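Local coordinates for protein dihydropyrimidinase (Brevibacillus agri, PDB 3SFW) that probably catalyses the reversible hydrolytic ring opening of dihydropyrimidines at a two-zinc centre, as a dihydropyrimidinase of the amidohydrolase family, at residues 163-171 and 223-234. Residues are numbered along the deposited sequence; the frame is centred on the assembly and turned at random.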
ATOM      1  N   ASP A 163     -12.776 -14.508  17.932  1.00 13.52           N
ATOM      2  CA  ASP A 163     -13.227 -13.247  17.372  1.00 12.44           C
ATOM      3  C   ASP A 163     -14.441 -12.687  18.077  1.00 11.74           C
ATOM      4  O   ASP A 163     -14.576 -11.472  18.198  1.00 12.88           O
ATOM      5  CB  ASP A 163     -13.494 -13.365  15.869  1.00 11.56           C
ATOM      6  CG  ASP A 163     -12.205 -13.529  15.058  1.00 12.96           C
ATOM      7  OD1 ASP A 163     -11.087 -13.333  15.630  1.00 14.49           O
ATOM      8  OD2 ASP A 163     -12.327 -13.816  13.849  1.00 14.53           O
ATOM      9  N   GLU A 164     -15.372 -13.551  18.450  1.00 13.36           N
ATOM     10  CA  GLU A 164     -16.502 -13.081  19.269  1.00 13.74           C
ATOM     11  C   GLU A 164     -16.035 -12.413  20.582  1.00 12.84           C
ATOM     12  O   GLU A 164     -16.481 -11.284  20.917  1.00 14.48           O
ATOM     13  CB  GLU A 164     -17.464 -14.261  19.548  1.00 17.46           C
ATOM     14  CG  GLU A 164     -18.566 -13.902  20.540  1.00 19.58           C
ATOM     15  CD  GLU A 164     -19.531 -15.082  20.833  1.00 25.76           C
ATOM     16  OE1 GLU A 164     -20.538 -14.836  21.521  1.00 28.21           O
ATOM     17  OE2 GLU A 164     -19.298 -16.226  20.381  1.00 24.76           O
ATOM     18  N   THR A 165     -15.101 -13.040  21.286  1.00 13.83           N
ATOM     19  CA  THR A 165     -14.587 -12.443  22.512  1.00 13.36           C
ATOM     20  C   THR A 165     -13.878 -11.119  22.237  1.00 14.02           C
ATOM     21  O   THR A 165     -14.082 -10.127  22.953  1.00 14.24           O
ATOM     22  CB  THR A 165     -13.688 -13.425  23.260  1.00 14.96           C
ATOM     23  OG1 THR A 165     -14.512 -14.482  23.757  1.00 20.31           O
ATOM     24  CG2 THR A 165     -13.013 -12.758  24.423  1.00 13.80           C
ATOM     25  N   LEU A 166     -13.048 -11.096  21.205  1.00 11.69           N
ATOM     26  CA  LEU A 166     -12.239  -9.897  20.956  1.00 11.47           C
ATOM     27  C   LEU A 166     -13.146  -8.762  20.508  1.00 13.31           C
ATOM     28  O   LEU A 166     -13.031  -7.634  20.992  1.00 10.98           O
ATOM     29  CB  LEU A 166     -11.121 -10.194  19.920  1.00 11.08           C
ATOM     30  CG  LEU A 166     -10.372  -8.943  19.410  1.00 11.97           C
ATOM     31  CD1 LEU A 166      -9.718  -8.202  20.607  1.00 12.70           C
ATOM     32  CD2 LEU A 166      -9.308  -9.367  18.380  1.00 13.35           C
ATOM     33  N   PHE A 167     -14.124  -9.036  19.653  1.00 11.10           N
ATOM     34  CA  PHE A 167     -14.983  -7.933  19.168  1.00 13.25           C
ATOM     35  C   PHE A 167     -15.886  -7.358  20.289  1.00 13.35           C
ATOM     36  O   PHE A 167     -15.978  -6.141  20.461  1.00 13.60           O
ATOM     37  CB  PHE A 167     -15.861  -8.428  18.016  1.00 13.04           C
ATOM     38  CG  PHE A 167     -16.594  -7.329  17.307  1.00 11.55           C
ATOM     39  CD1 PHE A 167     -17.959  -7.436  17.094  1.00 14.98           C
ATOM     40  CD2 PHE A 167     -15.919  -6.201  16.819  1.00 13.46           C
ATOM     41  CE1 PHE A 167     -18.656  -6.423  16.401  1.00 18.52           C
ATOM     42  CE2 PHE A 167     -16.589  -5.191  16.138  1.00 13.82           C
ATOM     43  CZ  PHE A 167     -17.971  -5.323  15.886  1.00 15.95           C
ATOM     44  N   LYS A 168     -16.520  -8.243  21.049  1.00 14.38           N
ATOM     45  CA  LYS A 168     -17.302  -7.828  22.219  1.00 11.53           C
ATOM     46  C   LYS A 168     -16.469  -7.038  23.229  1.00 13.10           C
ATOM     47  O   LYS A 168     -16.945  -6.027  23.773  1.00 13.51           O
ATOM     48  CB  LYS A 168     -17.924  -9.060  22.874  1.00 13.49           C
ATOM     49  CG  LYS A 168     -19.072  -9.615  22.049  1.00 17.36           C
ATOM     50  CD  LYS A 168     -19.667 -10.828  22.779  1.00 18.56           C
ATOM     51  CE  LYS A 168     -20.988 -11.239  22.156  1.00 25.17           C
ATOM     52  NZ  LYS A 168     -21.609 -12.331  22.998  1.00 28.95           N
ATOM     53  N   THR A 169     -15.210  -7.453  23.426  1.00 12.41           N
ATOM     54  CA  THR A 169     -14.361  -6.799  24.410  1.00 12.30           C
ATOM     55  C   THR A 169     -14.019  -5.397  23.909  1.00 13.86           C
ATOM     56  O   THR A 169     -14.053  -4.411  24.677  1.00 11.24           O
ATOM     57  CB  THR A 169     -13.102  -7.601  24.681  1.00 11.67           C
ATOM     58  OG1 THR A 169     -13.468  -8.870  25.211  1.00 13.26           O
ATOM     59  CG2 THR A 169     -12.170  -6.874  25.678  1.00 12.63           C
ATOM     60  N   LEU A 170     -13.794  -5.282  22.606  1.00 11.45           N
ATOM     61  CA  LEU A 170     -13.483  -3.944  22.009  1.00 10.91           C
ATOM     62  C   LEU A 170     -14.676  -2.985  22.107  1.00 12.16           C
ATOM     63  O   LEU A 170     -14.507  -1.807  22.467  1.00 13.28           O
ATOM     64  CB  LEU A 170     -13.063  -4.080  20.536  1.00 10.46           C
ATOM     65  CG  LEU A 170     -11.633  -4.631  20.327  1.00 10.85           C
ATOM     66  CD1 LEU A 170     -11.552  -5.275  18.893  1.00 10.29           C
ATOM     67  CD2 LEU A 170     -10.589  -3.484  20.507  1.00 11.46           C
ATOM     68  N   ILE A 171     -15.874  -3.523  21.886  1.00 11.03           N
ATOM     69  CA  ILE A 171     -17.094  -2.707  21.988  1.00 13.23           C
ATOM     70  C   ILE A 171     -17.290  -2.229  23.406  1.00 12.83           C
ATOM     71  O   ILE A 171     -17.557  -1.053  23.658  1.00 14.10           O
ATOM     72  CB  ILE A 171     -18.324  -3.476  21.499  1.00 15.45           C
ATOM     73  CG1 ILE A 171     -18.210  -3.632  19.970  1.00 18.22           C
ATOM     74  CG2 ILE A 171     -19.612  -2.705  21.802  1.00 15.62           C
ATOM     75  CD1 ILE A 171     -19.191  -4.497  19.398  1.00 21.84           C
ATOM     76  N   ARG A 223      -6.323  -8.660  11.738  1.00 10.97           N
ATOM     77  CA  ARG A 223      -7.660  -9.034  12.222  1.00 11.11           C
ATOM     78  C   ARG A 223      -8.018  -8.186  13.435  1.00 10.92           C
ATOM     79  O   ARG A 223      -9.135  -7.639  13.512  1.00 11.01           O
ATOM     80  CB  ARG A 223      -7.707 -10.521  12.566  1.00 12.44           C
ATOM     81  CG  ARG A 223      -9.054 -10.969  13.191  1.00 11.02           C
ATOM     82  CD  ARG A 223      -9.281 -12.466  12.884  1.00 10.08           C
ATOM     83  NE  ARG A 223      -8.029 -13.238  12.965  1.00 10.01           N
ATOM     84  CZ  ARG A 223      -7.600 -13.904  14.030  1.00 10.28           C
ATOM     85  NH1 ARG A 223      -6.394 -14.468  14.012  1.00 11.16           N
ATOM     86  NH2 ARG A 223      -8.418 -14.080  15.084  1.00 10.72           N
ATOM     87  N   ALA A 224      -7.083  -8.043  14.374  1.00  9.91           N
ATOM     88  CA  ALA A 224      -7.404  -7.232  15.566  1.00  9.95           C
ATOM     89  C   ALA A 224      -7.655  -5.771  15.141  1.00 10.90           C
ATOM     90  O   ALA A 224      -8.568  -5.099  15.661  1.00 10.56           O
ATOM     91  CB  ALA A 224      -6.267  -7.324  16.567  1.00  8.10           C
ATOM     92  N   ILE A 225      -6.914  -5.306  14.137  1.00 10.09           N
ATOM     93  CA  ILE A 225      -7.063  -3.932  13.672  1.00 10.94           C
ATOM     94  C   ILE A 225      -8.434  -3.723  13.001  1.00 13.18           C
ATOM     95  O   ILE A 225      -9.126  -2.757  13.298  1.00 11.27           O
ATOM     96  CB  ILE A 225      -5.940  -3.568  12.664  1.00  9.49           C
ATOM     97  CG1 ILE A 225      -4.672  -3.246  13.438  1.00  7.97           C
ATOM     98  CG2 ILE A 225      -6.408  -2.419  11.733  1.00  9.54           C
ATOM     99  CD1 ILE A 225      -3.417  -3.218  12.569  1.00 11.92           C
ATOM    100  N   ALA A 226      -8.869  -4.681  12.193  1.00 10.05           N
ATOM    101  CA  ALA A 226     -10.159  -4.565  11.522  1.00 11.21           C
ATOM    102  C   ALA A 226     -11.313  -4.544  12.533  1.00 11.17           C
ATOM    103  O   ALA A 226     -12.266  -3.748  12.403  1.00 12.06           O
ATOM    104  CB  ALA A 226     -10.364  -5.757  10.545  1.00 10.43           C
ATOM    105  N   LEU A 227     -11.231  -5.403  13.538  1.00 11.97           N
ATOM    106  CA  LEU A 227     -12.299  -5.486  14.534  1.00 10.68           C
ATOM    107  C   LEU A 227     -12.294  -4.215  15.375  1.00 11.24           C
ATOM    108  O   LEU A 227     -13.350  -3.699  15.734  1.00 11.53           O
ATOM    109  CB  LEU A 227     -12.050  -6.713  15.446  1.00 10.77           C
ATOM    110  CG  LEU A 227     -12.808  -7.993  15.036  1.00 13.95           C
ATOM    111  CD1 LEU A 227     -12.580  -8.346  13.557  1.00 14.72           C
ATOM    112  CD2 LEU A 227     -12.373  -9.125  15.944  1.00 14.63           C
ATOM    113  N   THR A 228     -11.115  -3.658  15.626  1.00  9.88           N
ATOM    114  CA  THR A 228     -11.022  -2.365  16.312  1.00  8.36           C
ATOM    115  C   THR A 228     -11.696  -1.241  15.502  1.00 11.89           C
ATOM    116  O   THR A 228     -12.454  -0.478  16.062  1.00 12.60           O
ATOM    117  CB  THR A 228      -9.546  -1.954  16.630  1.00 10.63           C
ATOM    118  OG1 THR A 228      -8.982  -2.945  17.491  1.00  9.64           O
ATOM    119  CG2 THR A 228      -9.495  -0.612  17.326  1.00 11.14           C
ATOM    120  N   ALA A 229     -11.411  -1.137  14.196  1.00 10.59           N
ATOM    121  CA  ALA A 229     -12.087  -0.150  13.370  1.00 13.97           C
ATOM    122  C   ALA A 229     -13.621  -0.344  13.361  1.00 15.62           C
ATOM    123  O   ALA A 229     -14.348   0.623  13.468  1.00 16.48           O
ATOM    124  CB  ALA A 229     -11.537  -0.227  11.907  1.00 13.74           C
ATOM    125  N   LEU A 230     -14.071  -1.592  13.242  1.00 14.64           N
ATOM    126  CA  LEU A 230     -15.535  -1.976  13.242  1.00 13.59           C
ATOM    127  C   LEU A 230     -16.218  -1.648  14.587  1.00 16.08           C
ATOM    128  O   LEU A 230     -17.411  -1.317  14.627  1.00 18.73           O
ATOM    129  CB  LEU A 230     -15.656  -3.477  12.978  1.00 13.65           C
ATOM    130  CG  LEU A 230     -15.431  -3.856  11.484  1.00 13.88           C
ATOM    131  CD1 LEU A 230     -15.118  -5.354  11.333  1.00 16.88           C
ATOM    132  CD2 LEU A 230     -16.668  -3.506  10.705  1.00 17.73           C
ATOM    133  N   ALA A 231     -15.425  -1.612  15.656  1.00 13.93           N
ATOM    134  CA  ALA A 231     -15.915  -1.188  16.964  1.00 15.79           C
ATOM    135  C   ALA A 231     -15.697   0.296  17.268  1.00 15.91           C
ATOM    136  O   ALA A 231     -16.070   0.763  18.370  1.00 17.32           O
ATOM    137  CB  ALA A 231     -15.266  -2.056  18.085  1.00 14.57           C
ATOM    138  N   ASP A 232     -14.943   0.989  16.408  1.00 14.02           N
ATOM    139  CA  ASP A 232     -14.477   2.350  16.692  1.00 15.81           C
ATOM    140  C   ASP A 232     -13.708   2.471  18.030  1.00 16.10           C
ATOM    141  O   ASP A 232     -13.890   3.433  18.796  1.00 15.43           O
ATOM    142  CB  ASP A 232     -15.661   3.324  16.683  1.00 18.39           C
ATOM    143  CG  ASP A 232     -15.221   4.772  16.668  1.00 25.14           C
ATOM    144  OD1 ASP A 232     -14.103   5.051  16.216  1.00 24.64           O
ATOM    145  OD2 ASP A 232     -16.008   5.648  17.087  1.00 27.18           O
ATOM    146  N   ALA A 233     -12.896   1.472  18.319  1.00 13.34           N
ATOM    147  CA  ALA A 233     -12.315   1.333  19.665  1.00 13.38           C
ATOM    148  C   ALA A 233     -10.832   1.727  19.631  1.00 12.98           C
ATOM    149  O   ALA A 233     -10.387   2.445  18.719  1.00 14.33           O
ATOM    150  CB  ALA A 233     -12.496  -0.110  20.146  1.00 15.30           C
ATOM    151  N   GLN A 234     -10.074   1.340  20.659  1.00 11.03           N
ATOM    152  CA  GLN A 234      -8.630   1.658  20.644  1.00 11.17           C
ATOM    153  C   GLN A 234      -7.836   0.395  20.971  1.00 11.20           C
ATOM    154  O   GLN A 234      -8.234  -0.376  21.841  1.00 11.48           O
ATOM    155  CB  GLN A 234      -8.283   2.781  21.633  1.00 12.65           C
ATOM    156  CG  GLN A 234      -8.949   2.627  23.053  1.00 10.99           C
ATOM    157  CD  GLN A 234     -10.280   3.423  23.150  1.00 13.10           C
ATOM    158  OE1 GLN A 234     -10.564   4.300  22.332  1.00 13.72           O
ATOM    159  NE2 GLN A 234     -11.115   3.072  24.127  1.00 14.42           N
TER
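Leu227 is the knob of the apolar contact between helices 163-171 and 223-230: its side chain enters a hole lined by Asp163, Leu166, Phe167 and Leu170. The forked leucine sends CD2 against both Leu166 CD2, 3.9 Å away, and Asp163 O, while its CB meets Leu170 CD1. Phe167 turns its ring edge to a backbone oxygen; with CG anti to the backbone N (chi1 -170°), CE2 comes 3.6 Å from Leu227 O, near the ring plane. Phe167 CE2 also lies 3.7 Å from Leu230 CB. Ile171 CD1 of the same helix lies over one ring face, toward the rim. Leu170 spreads its two methyls over Thr228, and Leu170 CD2 is 3.5 Å from Thr228 OG1. That hydroxyl donates within its own helix to Ala224 O, from above the carbonyl plane, which is consistent with a threonine facing leucine methyls.

The helices run in the same general direction, crossing at -41° with the segment axes 9.2 Å apart at closest approach, as expected of neighbouring outer helices in the TIM barrel of amidohydrolases. Each precedes a barrel strand, 180-182 and 234-237, and Leu166 and Leu170 also pack on Val180. Small residues suit the turn into the second strand: a Schellman motif with positive phi at Asp232 ends the helix, and Ala231 CB, 3.9 Å from Leu170 CB, and Ala233, whose CB meets Leu170 O and CD2, let the chain pass close to Leu170.

The polar interaction lies at the N-terminal end of 163-171. Arg223 NH2 donates to Asp163 OD1 (2.8 Å, 159°) in a salt bridge, in the guanidinium plane and on the syn side of the carboxylate. Arginine's several N-H groups let it serve two carboxylates: Glu219 of the same chain forms a salt bridge with Arg223 NH1. Its positive charge probably offsets that of buried Asp163, whose OD2 is bound by Asn186 of a second subunit. A leucine in place of Arg223 would probably leave Asp163 OD1 without its charged mate.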